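Local coordinates for RimK-related lysine biosynthesis protein (PDB 5K2M), which probably acts as an ATP-dependent, magnesium-requiring ligase of the RimK family, LysX subfamily, in amino-acid biosynthesis, and binds ADP, at residues A[185-188]-A[194-197]. Numbering follows the deposited sequence.
Sequences IYRY and TNTA. With ADP (adenosine-5'-diphosphate), chain O.
Arg187 lies across Thr194 and Thr196 on its way to the ribose of ADP, crossing each threonine side chain at about a right angle. Its CB starts the run over the backbone of Thr194, 3.5 Å from Thr194 O, while Arg187 O on the strand touches Thr194 CB at 3.4 Å. CG and CD then meet the methyl of Thr196, with CD 4.0 Å from Thr196 CG2; a long aliphatic stem suits this place because it packs on that methyl and is long enough to bring the guanidinium to Asp171, Asp229 and the ribose. With CG anti to the carbonyl carbon (chi1 -64°) and a bend at the CG-CD bond (chi3 -68°), the chain carries NE past Thr194 OG1 at 4.1 Å and spreads the guanidinium with one face over Asn195 CA. At the tip, NH2 comes within 3.3 Å of ADP O3'. This is the nucleotide pocket of an ATP-grasp domain: strand 180-188 supplies the arginine, and the loop before strand 201-204 supplies Thr194, which hydrogen-bonds the sugar. NH2 also forms a salt bridge with Asp171 and a hydrogen bond with the magnesium ligand Asp229, so the guanidinium joins two acids beside the nucleotide. A leucine here would probably leave Asp171 without its salt bridge, Asp229 without this hydrogen bond and ADP O3' without its neighbour.

Thr194 suits its place because its hydroxyl serves two partners: ADP O2' donates to Thr194 OG1 at 2.7 Å, and OG1 also hydrogen-bonds Asp171, which itself binds the ADP. The backbone N of Thr194 adds a donor of its own, to ADP O2' (3.2 Å, 150° at the hydrogen), while Thr194 CG2 packs against Arg187 O.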
loop_
_atom_site.group_PDB
_atom_site.type_symbol
_atom_site.label_atom_id
_atom_site.label_comp_id
_atom_site.label_asym_id
_atom_site.label_seq_id
_atom_site.Cartn_x
_atom_site.Cartn_y
_atom_site.Cartn_z
ATOM N N ILE A 185 35.165 31.194 41.963
ATOM C CA ILE A 185 34.843 31.292 43.385
ATOM C C ILE A 185 35.266 30.029 44.124
ATOM O O ILE A 185 35.421 28.966 43.513
ATOM C CB ILE A 185 33.332 31.461 43.628
ATOM C CG1 ILE A 185 32.538 30.294 42.999
ATOM C CG2 ILE A 185 32.856 32.785 43.064
ATOM C CD1 ILE A 185 31.100 30.189 43.470
ATOM N N TYR A 186 35.464 30.157 45.433
ATOM C CA TYR A 186 35.486 29.007 46.305
ATOM C C TYR A 186 34.038 28.780 46.746
ATOM O O TYR A 186 33.277 29.742 46.869
ATOM C CB TYR A 186 36.384 29.241 47.520
ATOM C CG TYR A 186 37.850 29.445 47.181
ATOM C CD1 TYR A 186 38.633 28.387 46.740
ATOM C CD2 TYR A 186 38.456 30.699 47.322
ATOM C CE1 TYR A 186 39.974 28.575 46.427
ATOM C CE2 TYR A 186 39.790 30.896 47.011
ATOM C CZ TYR A 186 40.542 29.830 46.569
ATOM O OH TYR A 186 41.862 30.013 46.262
ATOM N N ARG A 187 33.660 27.518 46.934
ATOM C CA ARG A 187 32.411 27.151 47.592
ATOM C C ARG A 187 32.754 26.444 48.905
ATOM O O ARG A 187 33.210 25.302 48.888
ATOM C CB ARG A 187 31.573 26.234 46.698
ATOM C CG ARG A 187 31.094 26.873 45.401
ATOM C CD ARG A 187 30.228 25.936 44.576
ATOM N NE ARG A 187 30.986 24.809 44.033
ATOM C CZ ARG A 187 30.572 24.013 43.043
ATOM N NH1 ARG A 187 29.397 24.192 42.447
ATOM N NH2 ARG A 187 31.356 23.033 42.626
ATOM N N TYR A 188 32.552 27.137 50.029
ATOM C CA TYR A 188 32.879 26.626 51.365
ATOM C C TYR A 188 31.703 25.875 51.989
ATOM O O TYR A 188 30.552 26.276 51.846
ATOM C CB TYR A 188 33.268 27.779 52.314
ATOM C CG TYR A 188 34.647 28.369 52.080
ATOM C CD1 TYR A 188 35.774 27.805 52.665
ATOM C CD2 TYR A 188 34.822 29.494 51.275
ATOM C CE1 TYR A 188 37.038 28.337 52.454
ATOM C CE2 TYR A 188 36.083 30.032 51.056
ATOM C CZ TYR A 188 37.185 29.449 51.653
ATOM O OH TYR A 188 38.434 29.974 51.451
ATOM N N THR A 194 29.792 20.540 48.641
ATOM C CA THR A 194 29.870 22.003 48.751
ATOM C C THR A 194 28.927 22.811 47.852
ATOM O O THR A 194 29.037 24.026 47.828
ATOM C CB THR A 194 31.293 22.488 48.389
ATOM O OG1 THR A 194 31.613 22.050 47.063
ATOM C CG2 THR A 194 32.323 21.951 49.363
ATOM N N ASN A 195 28.020 22.183 47.107
ATOM C CA ASN A 195 27.214 22.944 46.128
ATOM C C ASN A 195 26.509 24.094 46.854
ATOM O O ASN A 195 26.041 23.910 47.986
ATOM C CB ASN A 195 26.124 22.101 45.448
ATOM C CG ASN A 195 26.663 20.964 44.595
ATOM O OD1 ASN A 195 26.616 20.998 43.352
ATOM N ND2 ASN A 195 27.095 19.923 45.247
ATOM N N THR A 196 26.413 25.259 46.208
ATOM C CA THR A 196 25.620 26.370 46.746
ATOM C C THR A 196 24.137 25.984 46.824
ATOM O O THR A 196 23.423 26.449 47.710
ATOM C CB THR A 196 25.752 27.655 45.909
ATOM O OG1 THR A 196 25.298 27.403 44.575
ATOM C CG2 THR A 196 27.203 28.139 45.871
ATOM N N ALA A 197 23.680 25.121 45.912
ATOM C CA ALA A 197 22.326 24.570 45.990
ATOM C C ALA A 197 22.068 23.821 47.305
ATOM O O ALA A 197 20.913 23.651 47.690
ATOM C CB ALA A 197 22.046 23.645 44.806
HETATM P PB ADP O . 27.008 17.712 40.869
HETATM O O1B ADP O . 27.478 19.026 41.430
HETATM O O2B ADP O . 25.833 17.111 41.602
HETATM O O3B ADP O . 26.793 17.683 39.377
HETATM P PA ADP O . 29.699 16.963 41.633
HETATM O O1A ADP O . 30.118 18.370 41.256
HETATM O O2A ADP O . 30.581 15.867 41.129
HETATM O O3A ADP O . 28.189 16.650 41.187
HETATM O "O5'" ADP O . 29.616 16.840 43.229
HETATM C "C5'" ADP O . 29.019 17.844 44.019
HETATM C "C4'" ADP O . 29.973 18.264 45.124
HETATM O "O4'" ADP O . 30.274 17.134 45.950
HETATM C "C3'" ADP O . 31.307 18.818 44.648
HETATM O "O3'" ADP O . 31.250 20.236 44.431
HETATM C "C2'" ADP O . 32.216 18.446 45.804
HETATM O "O2'" ADP O . 32.131 19.382 46.876
HETATM C "C1'" ADP O . 31.650 17.142 46.312
HETATM N N9 ADP O . 32.328 16.007 45.669
HETATM C C8 ADP O . 31.949 15.387 44.532
HETATM N N7 ADP O . 32.797 14.396 44.202
HETATM C C5 ADP O . 33.755 14.390 45.147
HETATM C C6 ADP O . 34.946 13.589 45.423
HETATM N N6 ADP O . 35.301 12.584 44.595
HETATM N N1 ADP O . 35.663 13.902 46.521
HETATM C C2 ADP O . 35.322 14.899 47.349
HETATM N N3 ADP O . 34.252 15.671 47.168
HETATM C C4 ADP O . 33.445 15.459 46.107
#